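Local coordinates for protein Esterase/lipase (Uncultured bacterium, PDB 3K6K) that probably hydrolyses carboxylic ester bonds as a bacterial homologue of hormone-sensitive lipase with an alpha/beta hydrolase fold, at residues A[241-246]-A[267-272]; A[133-138]-A[173-178]; A[82-87]-A[151-156]. All coordinates share one frame; numbering follows the deposited sequence.

Contact 1: residues A[241-246]-A[267-272]; sequences PEMLIH and AGVSVE
Glu272 and Met243 bury the most surface here, and their backbones join the two segments as parallel strands. Met243 uses both of its main-chain polar atoms: its N bonds Ser270 O at 3.0 Å, and its O accepts Glu272 N at 2.9 Å. Ile245 N then reaches Glu272 O at 2.9 Å, nearly straight at the hydrogen (168°). The Met243 carbonyl carries a second load, because a water also donates to it at 2.8 Å; that water accepts from Ser270 OG and donates to Glu272 OE1, tying two side chains of 267-272 to the main chain of 241-246. On the face that carries Met243 and Val271, away from Glu272, the Met243 chain turns CG anti to its carbonyl carbon (chi1 -72°) and runs on extended, which carries CG to 3.9 Å from Val269 CG1. Its SD lies beside Val271 CG2 at 4.1 Å, the two side chains pointing the same way. An alanine in place of Met243 would probably leave Val269 CG1 and Val271 CG2 without their apolar partner and open a gap on this face. On the Glu272 face, the Leu244 and Glu272 side chains cross, with CD1 of Leu244 4.0 Å from CB of Glu272, while Glu272 OE1 also bonds Trp303 NE1. The pair belongs to a beta-alpha-beta unit: helix 254-266 covers the Met243 face, touching Met243 and Val271 through Ala264, and helix 291-305 packs on Leu244. Strand 180-184 flanks 243-248 on its other side, whereas strand 271-276 pairs antiparallel with a strand of the second subunit, extending the sheet across the interface.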
# COMPACT_ATOMS: atom_id res chain seq x y z
N PRO A 241 -13.78 -7.84 2.67
CA PRO A 241 -12.68 -8.79 2.84
C PRO A 241 -11.30 -8.25 2.41
O PRO A 241 -11.21 -7.17 1.78
CB PRO A 241 -13.07 -9.95 1.92
CG PRO A 241 -14.14 -9.48 1.04
CD PRO A 241 -14.62 -8.15 1.50
N GLU A 242 -10.23 -8.94 2.75
CA GLU A 242 -8.91 -8.35 2.49
C GLU A 242 -8.61 -7.97 1.04
O GLU A 242 -8.95 -8.69 0.11
CB GLU A 242 -7.79 -9.13 3.10
CG GLU A 242 -7.89 -10.59 2.96
CD GLU A 242 -7.02 -11.33 4.00
OE1 GLU A 242 -5.90 -10.86 4.30
OE2 GLU A 242 -7.44 -12.40 4.48
N MET A 243 -7.96 -6.82 0.87
CA MET A 243 -7.73 -6.25 -0.42
C MET A 243 -6.23 -6.24 -0.74
O MET A 243 -5.40 -5.91 0.13
CB MET A 243 -8.24 -4.83 -0.41
CG MET A 243 -9.76 -4.67 -0.39
SD MET A 243 -10.09 -2.89 -0.40
CE MET A 243 -11.88 -2.71 -0.52
N LEU A 244 -5.89 -6.65 -1.97
CA LEU A 244 -4.57 -6.45 -2.54
C LEU A 244 -4.84 -5.55 -3.75
O LEU A 244 -5.67 -5.89 -4.59
CB LEU A 244 -3.94 -7.77 -2.94
CG LEU A 244 -2.52 -7.68 -3.58
CD1 LEU A 244 -1.36 -7.35 -2.53
CD2 LEU A 244 -2.21 -8.94 -4.41
N ILE A 245 -4.23 -4.37 -3.76
CA ILE A 245 -4.25 -3.43 -4.89
C ILE A 245 -2.83 -3.35 -5.54
O ILE A 245 -1.80 -3.18 -4.86
CB ILE A 245 -4.75 -1.99 -4.44
CG1 ILE A 245 -6.08 -2.07 -3.70
CG2 ILE A 245 -4.94 -1.07 -5.66
CD1 ILE A 245 -6.37 -0.89 -2.97
N HIS A 246 -2.74 -3.54 -6.84
CA HIS A 246 -1.51 -3.17 -7.54
C HIS A 246 -1.76 -1.98 -8.45
O HIS A 246 -2.89 -1.80 -8.92
CB HIS A 246 -0.98 -4.33 -8.33
CG HIS A 246 -0.27 -5.31 -7.48
ND1 HIS A 246 0.55 -6.29 -8.00
CD2 HIS A 246 -0.19 -5.41 -6.14
CE1 HIS A 246 1.05 -6.99 -7.00
NE2 HIS A 246 0.65 -6.46 -5.86
N ALA A 267 -12.00 2.13 7.30
CA ALA A 267 -13.22 1.35 7.51
C ALA A 267 -12.90 -0.00 8.12
O ALA A 267 -13.79 -0.82 8.35
CB ALA A 267 -13.97 1.17 6.20
N GLY A 268 -11.62 -0.25 8.38
CA GLY A 268 -11.22 -1.52 9.04
C GLY A 268 -11.07 -2.69 8.10
O GLY A 268 -11.20 -3.79 8.51
N VAL A 269 -10.79 -2.43 6.82
CA VAL A 269 -10.53 -3.48 5.83
C VAL A 269 -9.01 -3.69 5.79
O VAL A 269 -8.28 -2.73 5.90
CB VAL A 269 -11.06 -3.03 4.40
CG1 VAL A 269 -10.72 -4.01 3.34
CG2 VAL A 269 -12.53 -2.88 4.41
N SER A 270 -8.53 -4.93 5.68
CA SER A 270 -7.07 -5.18 5.45
C SER A 270 -6.74 -4.68 4.06
O SER A 270 -7.49 -4.95 3.12
CB SER A 270 -6.75 -6.65 5.52
OG SER A 270 -5.38 -6.86 5.27
N VAL A 271 -5.65 -3.91 3.90
CA VAL A 271 -5.33 -3.42 2.59
C VAL A 271 -3.84 -3.45 2.40
O VAL A 271 -3.06 -2.96 3.24
CB VAL A 271 -5.82 -1.97 2.30
CG1 VAL A 271 -5.47 -1.59 0.87
CG2 VAL A 271 -7.33 -1.83 2.45
N GLU A 272 -3.44 -4.03 1.28
CA GLU A 272 -2.05 -4.00 0.89
C GLU A 272 -1.96 -3.46 -0.51
O GLU A 272 -2.62 -3.95 -1.42
CB GLU A 272 -1.46 -5.40 0.94
CG GLU A 272 -1.90 -6.18 2.15
CD GLU A 272 -1.37 -7.64 2.14
OE1 GLU A 272 -2.20 -8.56 2.40
OE2 GLU A 272 -0.14 -7.83 1.86
O HOH W 1 -4.92 -7.28 2.51

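Contact 2: residues A[133-138]-A[173-178]; sequences DCVAAY and DGLPMP
Val135 makes the first touch along the helix, its CG1 standing 4.4 Å from Leu175 CD1. This is a loose apolar approach, and the same methyl lies as far from Asp173 OD2. One turn further on, Tyr138 carries most of the contact. Its CG is anti to the backbone N (chi1 -180°), which sends the ring off the helix toward the loop. CD1 meets Leu175 CD1 at 4.1 Å, the two side chains sliding past each other in opposite directions. At the tip, Tyr138 OH donates to Pro176 O at 2.9 Å. The acceptor lies at the ring edge, near the ring plane, but the hydroxyl approaches the carbonyl at a C=O...O angle of 117° and 54° out of the carbonyl plane, so the bond comes from above the peptide group. Pro178 adds a second hold on the ring end, with CG 3.7 Å from Tyr138 CZ. The closeness of Pro178 N to the hydroxyl is only packing, since a proline nitrogen has no hydrogen to share. The phenol is thus fixed at its tip by one hydrogen bond and held against Leu175 and Pro178. The contact therefore joins helix 129-145 to the loop that follows the Schellman motif at Gly174, between helix 158-172 and strand 180-184: Tyr138 also packs on Met167 of helix 158-172 and on Ile151 and Ile153 of strand 151-156, while Leu142 of its own helix touches Leu175 and Pro176.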
# COMPACT_ATOMS: atom_id res chain seq x y z
N ASP A 133 -25.08 -8.01 -12.70
CA ASP A 133 -24.48 -9.13 -13.37
C ASP A 133 -23.36 -9.79 -12.50
O ASP A 133 -23.33 -11.05 -12.27
CB ASP A 133 -23.89 -8.57 -14.68
CG ASP A 133 -24.92 -8.47 -15.84
OD1 ASP A 133 -26.13 -8.77 -15.65
OD2 ASP A 133 -24.49 -8.09 -16.98
N CYS A 134 -22.46 -8.92 -11.99
CA CYS A 134 -21.35 -9.37 -11.09
C CYS A 134 -21.88 -10.10 -9.86
O CYS A 134 -21.45 -11.22 -9.54
CB CYS A 134 -20.43 -8.20 -10.72
SG CYS A 134 -19.46 -7.56 -12.13
N VAL A 135 -22.88 -9.50 -9.22
CA VAL A 135 -23.58 -10.11 -8.05
C VAL A 135 -24.24 -11.40 -8.41
O VAL A 135 -24.12 -12.43 -7.71
CB VAL A 135 -24.67 -9.18 -7.49
CG1 VAL A 135 -25.25 -9.76 -6.24
CG2 VAL A 135 -24.10 -7.82 -7.23
N ALA A 136 -24.95 -11.39 -9.52
CA ALA A 136 -25.64 -12.60 -9.94
C ALA A 136 -24.61 -13.69 -10.16
O ALA A 136 -24.82 -14.81 -9.72
CB ALA A 136 -26.45 -12.34 -11.16
N ALA A 137 -23.47 -13.34 -10.77
CA ALA A 137 -22.44 -14.36 -11.06
C ALA A 137 -21.85 -14.94 -9.76
O ALA A 137 -21.70 -16.16 -9.60
CB ALA A 137 -21.35 -13.75 -11.92
N TYR A 138 -21.57 -14.05 -8.82
CA TYR A 138 -21.04 -14.43 -7.52
C TYR A 138 -21.99 -15.39 -6.80
O TYR A 138 -21.59 -16.47 -6.37
CB TYR A 138 -20.80 -13.18 -6.67
CG TYR A 138 -20.25 -13.50 -5.31
CD1 TYR A 138 -20.87 -13.00 -4.16
CD2 TYR A 138 -19.13 -14.30 -5.16
CE1 TYR A 138 -20.35 -13.24 -2.92
CE2 TYR A 138 -18.62 -14.61 -3.91
CZ TYR A 138 -19.24 -14.08 -2.80
OH TYR A 138 -18.73 -14.34 -1.56
N ASP A 173 -27.13 -7.48 0.23
CA ASP A 173 -28.03 -8.59 -0.02
C ASP A 173 -27.87 -9.78 0.89
O ASP A 173 -28.62 -10.72 0.77
CB ASP A 173 -27.92 -9.04 -1.48
CG ASP A 173 -28.41 -7.97 -2.45
OD1 ASP A 173 -28.82 -6.91 -1.95
OD2 ASP A 173 -28.41 -8.18 -3.68
N GLY A 174 -26.89 -9.80 1.78
CA GLY A 174 -26.82 -10.91 2.71
C GLY A 174 -26.03 -12.11 2.23
O GLY A 174 -26.18 -13.22 2.77
N LEU A 175 -25.17 -11.90 1.23
CA LEU A 175 -24.32 -12.98 0.72
C LEU A 175 -23.02 -13.02 1.53
O LEU A 175 -22.51 -11.97 1.92
CB LEU A 175 -24.05 -12.74 -0.77
CG LEU A 175 -25.13 -13.27 -1.71
CD1 LEU A 175 -24.83 -12.91 -3.18
CD2 LEU A 175 -25.27 -14.81 -1.48
N PRO A 176 -22.47 -14.21 1.77
CA PRO A 176 -21.21 -14.19 2.52
C PRO A 176 -20.13 -13.44 1.72
O PRO A 176 -20.37 -13.10 0.55
CB PRO A 176 -20.84 -15.66 2.69
CG PRO A 176 -21.68 -16.42 1.71
CD PRO A 176 -22.87 -15.56 1.35
N MET A 177 -18.98 -13.17 2.34
CA MET A 177 -17.86 -12.49 1.69
C MET A 177 -16.80 -13.52 1.30
O MET A 177 -16.61 -14.49 2.01
CB MET A 177 -17.25 -11.41 2.58
CG MET A 177 -18.11 -10.14 2.77
SD MET A 177 -18.53 -9.27 1.24
CE MET A 177 -18.89 -7.67 1.83
N PRO A 178 -16.10 -13.27 0.18
CA PRO A 178 -15.11 -14.12 -0.39
C PRO A 178 -13.82 -14.11 0.40
O PRO A 178 -13.68 -13.33 1.31
CB PRO A 178 -14.86 -13.53 -1.76
CG PRO A 178 -15.94 -12.56 -2.02
CD PRO A 178 -16.37 -12.09 -0.68

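Contact 3: residues A[82-87]-A[151-156]; sequences HILYFH and IIIAGD
Tyr85 meets Ala154, Gly155 and Asp156 on one face of the parallel pair formed by strands 82-86 and 151-156, whose directions differ by 22°. Tyr85 CD2 rests 3.6 Å from Ala154 CB. Gly155 CA sits over the ring face, 3.9 Å from the centroid and 23° off its normal, a CH-pi contact. Asp156 takes its CG between backbone N and carbonyl carbon (chi1 61°), which brings OD1 to the ring edge; its bond from Tyr85 OH is modelled so short that its length is doubtful. On the other face, with Leu84, the Phe86 and Ile153 side chains cross obliquely, CE2 of Phe86 3.4 Å from CG2 of Ile153, a tight approach. Behind these side chains runs the ladder that sets their register: Leu84 N to Ile152 O at 2.8 Å, Ala154 N to Leu84 O at 3.1 Å and Phe86 N to Ala154 O at 2.9 Å. Near the end of the pair the ladder slackens, and Asp156 N to Phe86 O is only a weak bond. Gly155 leaves room there, because a CB on it would clash with Phe86 O. In the next shell, strand 113-117 bonds Ile83 and Tyr85 on the far side of 82-86, helix 96-110 covers Tyr85 through Thr103 and Leu106, and helices 129-145 and 158-172 cover Phe86. The Asp156 side chain also touches His99 and Val282. Gly155 opens a GxSxG pattern consistent with a nucleophile elbow, and His87 begins the HGGG motif of the hormone-sensitive lipase family, which supplies the oxyanion hole in relatives. The Phe86-Ala154 backbone bond and the packing of Gly155 on Tyr85 therefore probably help to set these two elements side by side, holding the chain that leads into the probable elbow.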
# COMPACT_ATOMS: atom_id res chain seq x y z
N HIS A 82 -11.51 -20.80 -6.84
CA HIS A 82 -12.11 -20.12 -7.96
C HIS A 82 -11.78 -18.65 -7.87
O HIS A 82 -11.81 -18.09 -6.73
CB HIS A 82 -13.62 -20.29 -7.89
CG HIS A 82 -14.05 -21.72 -8.00
ND1 HIS A 82 -14.41 -22.30 -9.20
CD2 HIS A 82 -14.09 -22.71 -7.07
CE1 HIS A 82 -14.68 -23.58 -9.00
NE2 HIS A 82 -14.50 -23.85 -7.72
N ILE A 83 -11.47 -18.04 -9.04
CA ILE A 83 -11.28 -16.62 -9.19
C ILE A 83 -12.43 -16.09 -10.06
O ILE A 83 -12.64 -16.54 -11.19
CB ILE A 83 -9.88 -16.20 -9.85
CG1 ILE A 83 -8.68 -16.84 -9.13
CG2 ILE A 83 -9.74 -14.67 -9.90
CD1 ILE A 83 -7.31 -16.64 -9.80
N LEU A 84 -13.17 -15.13 -9.55
CA LEU A 84 -14.20 -14.58 -10.34
C LEU A 84 -13.64 -13.24 -10.84
O LEU A 84 -13.43 -12.36 -10.03
CB LEU A 84 -15.43 -14.34 -9.47
CG LEU A 84 -16.61 -13.63 -10.15
CD1 LEU A 84 -16.91 -14.34 -11.51
CD2 LEU A 84 -17.87 -13.60 -9.25
N TYR A 85 -13.41 -13.13 -12.16
CA TYR A 85 -12.70 -11.98 -12.77
C TYR A 85 -13.61 -10.97 -13.53
O TYR A 85 -14.40 -11.36 -14.39
CB TYR A 85 -11.53 -12.44 -13.66
CG TYR A 85 -10.58 -11.30 -13.98
CD1 TYR A 85 -10.85 -10.42 -15.04
CD2 TYR A 85 -9.42 -11.08 -13.20
CE1 TYR A 85 -9.99 -9.33 -15.28
CE2 TYR A 85 -8.57 -10.02 -13.43
CZ TYR A 85 -8.85 -9.14 -14.48
OH TYR A 85 -8.02 -8.06 -14.71
N PHE A 86 -13.42 -9.67 -13.28
CA PHE A 86 -14.10 -8.67 -14.07
C PHE A 86 -13.10 -7.82 -14.88
O PHE A 86 -12.22 -7.21 -14.32
CB PHE A 86 -14.97 -7.75 -13.20
CG PHE A 86 -15.78 -8.46 -12.17
CD1 PHE A 86 -16.68 -9.46 -12.54
CD2 PHE A 86 -15.67 -8.12 -10.83
CE1 PHE A 86 -17.44 -10.11 -11.58
CE2 PHE A 86 -16.44 -8.77 -9.84
CZ PHE A 86 -17.32 -9.76 -10.21
N HIS A 87 -13.25 -7.75 -16.20
CA HIS A 87 -12.30 -7.06 -17.07
C HIS A 87 -12.50 -5.54 -17.01
O HIS A 87 -13.51 -5.07 -16.56
CB HIS A 87 -12.46 -7.56 -18.53
CG HIS A 87 -13.73 -7.09 -19.16
ND1 HIS A 87 -14.88 -7.86 -19.19
CD2 HIS A 87 -14.06 -5.90 -19.70
CE1 HIS A 87 -15.84 -7.17 -19.80
NE2 HIS A 87 -15.36 -5.98 -20.11
N ILE A 151 -13.14 -18.48 -3.00
CA ILE A 151 -13.34 -17.54 -4.06
C ILE A 151 -12.56 -16.28 -3.78
O ILE A 151 -12.62 -15.75 -2.65
CB ILE A 151 -14.80 -17.20 -4.24
CG1 ILE A 151 -15.58 -18.49 -4.52
CG2 ILE A 151 -15.00 -16.24 -5.39
CD1 ILE A 151 -17.07 -18.26 -4.45
N ILE A 152 -11.80 -15.83 -4.79
CA ILE A 152 -11.25 -14.48 -4.87
C ILE A 152 -11.96 -13.65 -5.96
O ILE A 152 -12.35 -14.16 -7.02
CB ILE A 152 -9.77 -14.53 -5.22
CG1 ILE A 152 -8.97 -15.29 -4.12
CG2 ILE A 152 -9.26 -13.12 -5.45
CD1 ILE A 152 -8.73 -14.45 -2.79
N ILE A 153 -12.10 -12.35 -5.73
CA ILE A 153 -12.70 -11.51 -6.75
C ILE A 153 -11.61 -10.55 -7.22
O ILE A 153 -11.00 -9.86 -6.39
CB ILE A 153 -13.83 -10.69 -6.22
CG1 ILE A 153 -14.66 -11.50 -5.24
CG2 ILE A 153 -14.65 -10.14 -7.33
CD1 ILE A 153 -15.59 -12.51 -5.85
N ALA A 154 -11.38 -10.55 -8.55
CA ALA A 154 -10.28 -9.84 -9.19
C ALA A 154 -10.78 -9.05 -10.40
O ALA A 154 -11.84 -9.30 -10.92
CB ALA A 154 -9.22 -10.81 -9.61
N GLY A 155 -10.01 -8.08 -10.85
CA GLY A 155 -10.50 -7.16 -11.88
C GLY A 155 -9.59 -5.95 -12.04
O GLY A 155 -8.89 -5.55 -11.09
N ASP A 156 -9.58 -5.38 -13.24
CA ASP A 156 -8.74 -4.23 -13.54
C ASP A 156 -9.58 -2.97 -13.93
O ASP A 156 -10.74 -3.06 -14.38
CB ASP A 156 -7.67 -4.59 -14.57
CG ASP A 156 -8.27 -5.05 -15.90
OD1 ASP A 156 -8.70 -6.25 -16.04
OD2 ASP A 156 -8.33 -4.21 -16.81

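Contact 3, within 82-87 and 151-156, lies in the middle of the sheet, about 8 Å from the chain centre, while contact 1 sits in the last two strands of the same sheet, the centres of contacts 1 and 3 about 15 Å apart and strand 180-184 between them. Contact 2 lies alongside, about 12 Å from contact 3 and about 18 Å from contact 1 between centres, and bridges them: Pro178 packs on both Pro241 and Ile153, and Cys134 meets Phe86. Along the chain contacts 2 and 3 interleave, helix 129-145 leading into strand 151-156; contact 1 follows both. One sheet thus runs from the probable active-site end of contact 3 to the subunit interface at contact 1, with contact 2 packed against it.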